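Local coordinates for protein CrataBL (Crataeva tapia, PDB 4IHZ) that inhibits trypsin and probably, more strongly, factor Xa, and is likely a lectin for glucose and N-acetylglucosamine, at residues V88-V99 / V141-R152. Residues are numbered along the deposited sequence; the frame is centred on the assembly and turned at random. Where two conformers were deposited one is given.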
# COMPACT_ATOMS: atom_id res chain seq x y z
N VAL A 88 -5.51 9.84 7.70
CA VAL A 88 -5.03 11.03 8.38
C VAL A 88 -4.03 10.64 9.43
O VAL A 88 -4.20 9.63 10.08
CB VAL A 88 -6.23 11.82 9.02
CG1 VAL A 88 -5.77 12.84 10.11
CG2 VAL A 88 -7.04 12.47 7.92
N LYS A 89 -2.97 11.43 9.58
CA LYS A 89 -1.94 11.17 10.58
C LYS A 89 -1.64 12.44 11.32
O LYS A 89 -1.87 13.53 10.80
CB LYS A 89 -0.65 10.63 9.96
CG LYS A 89 -0.84 9.27 9.22
CD LYS A 89 0.47 8.74 8.69
CE LYS A 89 0.30 7.44 7.93
NZ LYS A 89 1.65 6.84 7.63
N SER A 90 -1.15 12.30 12.55
CA SER A 90 -0.71 13.46 13.32
C SER A 90 0.73 13.78 12.96
O SER A 90 1.53 12.85 12.75
CB SER A 90 -0.84 13.18 14.82
OG SER A 90 -0.03 12.07 15.15
N SER A 91 1.07 15.07 12.85
CA SER A 91 2.44 15.49 12.53
C SER A 91 2.83 16.74 13.31
O SER A 91 2.28 17.81 13.06
CB SER A 91 2.61 15.80 11.02
OG SER A 91 3.93 16.29 10.81
N SER A 92 3.79 16.64 14.22
CA SER A 92 4.13 17.86 15.00
C SER A 92 4.81 18.90 14.09
O SER A 92 4.62 20.11 14.28
CB SER A 92 4.97 17.55 16.25
OG SER A 92 6.25 17.06 15.89
N ILE A 93 5.56 18.43 13.10
CA ILE A 93 6.25 19.30 12.13
C ILE A 93 5.22 20.16 11.38
O ILE A 93 5.48 21.31 11.05
CB ILE A 93 7.05 18.46 11.07
CG1 ILE A 93 8.11 17.59 11.76
CG2 ILE A 93 7.68 19.37 10.00
CD1 ILE A 93 9.54 18.13 11.79
N HIS A 94 4.04 19.59 11.15
CA HIS A 94 2.98 20.28 10.45
C HIS A 94 1.92 20.84 11.38
O HIS A 94 0.88 21.32 10.92
CB HIS A 94 2.40 19.34 9.36
CG HIS A 94 3.40 18.95 8.34
ND1 HIS A 94 4.24 17.87 8.51
CD2 HIS A 94 3.74 19.50 7.15
CE1 HIS A 94 5.04 17.76 7.46
NE2 HIS A 94 4.77 18.75 6.63
N ARG A 95 2.23 20.87 12.68
CA ARG A 95 1.31 21.40 13.71
C ARG A 95 -0.10 20.82 13.68
O ARG A 95 -1.07 21.55 13.88
CB ARG A 95 1.22 22.91 13.62
CG ARG A 95 2.49 23.63 13.96
CD ARG A 95 2.21 25.11 13.94
NE ARG A 95 1.56 25.62 15.16
CZ ARG A 95 0.63 26.57 15.18
NH1 ARG A 95 0.21 27.13 14.03
NH2 ARG A 95 0.11 26.98 16.33
N GLY A 96 -0.22 19.53 13.41
CA GLY A 96 -1.49 18.86 13.65
C GLY A 96 -1.74 17.73 12.68
O GLY A 96 -0.79 17.13 12.14
N LEU A 97 -3.02 17.46 12.47
CA LEU A 97 -3.42 16.36 11.59
C LEU A 97 -3.17 16.77 10.17
O LEU A 97 -3.33 17.92 9.79
CB LEU A 97 -4.91 16.03 11.75
CG LEU A 97 -5.42 15.68 13.16
CD1 LEU A 97 -6.96 15.59 13.25
CD2 LEU A 97 -4.77 14.42 13.70
N VAL A 98 -2.81 15.77 9.37
CA VAL A 98 -2.57 15.93 7.92
C VAL A 98 -3.16 14.75 7.18
O VAL A 98 -3.26 13.64 7.72
CB VAL A 98 -1.05 16.06 7.58
CG1 VAL A 98 -0.46 17.29 8.25
CG2 VAL A 98 -0.24 14.84 8.06
N VAL A 99 -3.60 15.01 5.96
CA VAL A 99 -3.98 13.89 5.04
C VAL A 99 -2.71 13.24 4.57
O VAL A 99 -1.77 13.92 4.19
CB VAL A 99 -4.81 14.41 3.87
CG1 VAL A 99 -5.18 13.24 2.93
CG2 VAL A 99 -6.12 15.04 4.35
N VAL A 141 1.74 25.41 7.02
CA VAL A 141 2.66 25.38 8.16
C VAL A 141 3.51 24.09 8.17
O VAL A 141 2.96 22.98 8.11
CB VAL A 141 1.96 25.60 9.52
CG1 VAL A 141 0.89 24.56 9.79
CG2 VAL A 141 3.00 25.60 10.65
N GLY A 142 4.83 24.26 8.19
CA GLY A 142 5.77 23.14 8.16
C GLY A 142 5.94 22.49 6.81
O GLY A 142 6.63 21.47 6.68
N GLY A 143 5.35 23.10 5.78
CA GLY A 143 5.28 22.51 4.46
C GLY A 143 6.47 22.75 3.54
O GLY A 143 6.48 22.27 2.41
N GLY A 144 7.43 23.54 4.00
CA GLY A 144 8.67 23.74 3.25
C GLY A 144 8.46 24.44 1.92
O GLY A 144 9.22 24.24 0.96
N GLY A 145 7.40 25.23 1.83
CA GLY A 145 7.11 25.95 0.59
C GLY A 145 6.04 25.29 -0.27
O GLY A 145 5.70 25.81 -1.34
N ARG A 146 5.49 24.18 0.22
CA ARG A 146 4.37 23.50 -0.44
C ARG A 146 3.10 23.61 0.40
O ARG A 146 3.15 23.84 1.61
CB ARG A 146 4.66 22.03 -0.67
CG ARG A 146 5.42 21.80 -1.88
CD ARG A 146 5.64 20.33 -2.08
NE ARG A 146 6.60 20.22 -3.14
CZ ARG A 146 7.18 19.09 -3.51
NH1 ARG A 146 6.86 17.96 -2.90
NH2 ARG A 146 8.06 19.10 -4.50
N ARG A 147 1.97 23.47 -0.27
CA ARG A 147 0.68 23.43 0.41
C ARG A 147 0.17 22.04 0.45
O ARG A 147 0.30 21.30 -0.55
CB ARG A 147 -0.31 24.34 -0.29
CG ARG A 147 0.29 25.74 -0.48
CD ARG A 147 -0.74 26.81 -0.46
NE ARG A 147 -1.80 26.62 -1.43
CZ ARG A 147 -2.80 27.48 -1.59
NH1 ARG A 147 -2.83 28.60 -0.86
NH2 ARG A 147 -3.74 27.25 -2.48
N TYR A 148 -0.42 21.64 1.56
CA TYR A 148 -0.84 20.24 1.74
C TYR A 148 -2.25 20.20 2.29
O TYR A 148 -2.72 21.16 2.90
CB TYR A 148 0.13 19.51 2.69
CG TYR A 148 0.27 20.16 4.04
CD1 TYR A 148 -0.58 19.79 5.08
CD2 TYR A 148 1.25 21.11 4.26
CE1 TYR A 148 -0.46 20.40 6.34
CE2 TYR A 148 1.36 21.71 5.50
CZ TYR A 148 0.53 21.32 6.52
OH TYR A 148 0.63 21.91 7.76
N LEU A 149 -2.92 19.09 2.07
CA LEU A 149 -4.29 18.89 2.58
C LEU A 149 -4.27 18.43 4.05
O LEU A 149 -3.43 17.64 4.44
CB LEU A 149 -5.04 17.88 1.70
CG LEU A 149 -5.28 18.27 0.26
CD1 LEU A 149 -6.07 17.11 -0.32
CD2 LEU A 149 -6.09 19.58 0.17
N ALA A 150 -5.19 19.00 4.84
CA ALA A 150 -5.25 18.69 6.28
C ALA A 150 -6.67 18.86 6.79
O ALA A 150 -7.39 19.76 6.37
CB ALA A 150 -4.33 19.60 7.02
N PRO A 151 -7.08 18.00 7.72
CA PRO A 151 -8.46 18.10 8.22
C PRO A 151 -8.54 19.04 9.42
O PRO A 151 -8.49 18.62 10.58
CB PRO A 151 -8.79 16.65 8.61
CG PRO A 151 -7.46 16.08 9.04
CD PRO A 151 -6.40 16.78 8.19
N ARG A 152 -8.64 20.33 9.13
CA ARG A 152 -8.59 21.32 10.20
C ARG A 152 -9.77 22.25 10.20
O ARG A 152 -9.66 23.43 10.64
CB ARG A 152 -7.26 22.08 10.15
CG ARG A 152 -6.10 21.15 10.36
CD ARG A 152 -4.77 21.83 10.60
NE ARG A 152 -3.70 20.85 10.47
CZ ARG A 152 -2.41 21.15 10.33
NH1 ARG A 152 -2.00 22.43 10.35
NH2 ARG A 152 -1.53 20.18 10.18
O HOH W 1 -1.51 16.25 3.12
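Arg-152 turns the edge of its guanidinium to the hairpin 88-99 and holds two of its carbonyls. Leu-97 O is gripped side-on by NE and NH2 of Arg-152, the NE bond (3.0 Å) running in the carbonyl plane and the NH2 bond coming from above it. The same NH2 reaches His-94 O at 2.8 Å, NH1 adding a weak bond. A side chain extended from CG to NE carries the group this far, with Gly-96 CA and Arg-95 O over one face. His-94 turns the CD2 edge of its ring to the face of Tyr-148 in a T-shaped pair, centroids 5.0 Å apart and planes at 82°. Val-98 CG1 packs 3.6 Å from Tyr-148 CE1, while the Pro-151 ring meets Leu-97 CB and the tips of Val-88. Between strands 96-99 and 148-151 a backbone bond joins Val-99 N to Leu-149 O, and a water bridges Val-99 O and Leu-149 O, with more acceptors in reach than protons. Further out, Ser-91 OG bonds His-94 ND1 (2.8 Å) and helps set the rotation of the imidazole, while Tyr-148 OH donates to a lone pair of Val-141 O at 2.6 Å. Within this beta-trefoil, one arginine thus satisfies His-94 O in the type I turn 92-95 and Leu-97 O just past the G1 bulge of Arg-95 and Gly-96, tying the hairpin to strand 148-151 largely through side-chain-to-backbone bonds.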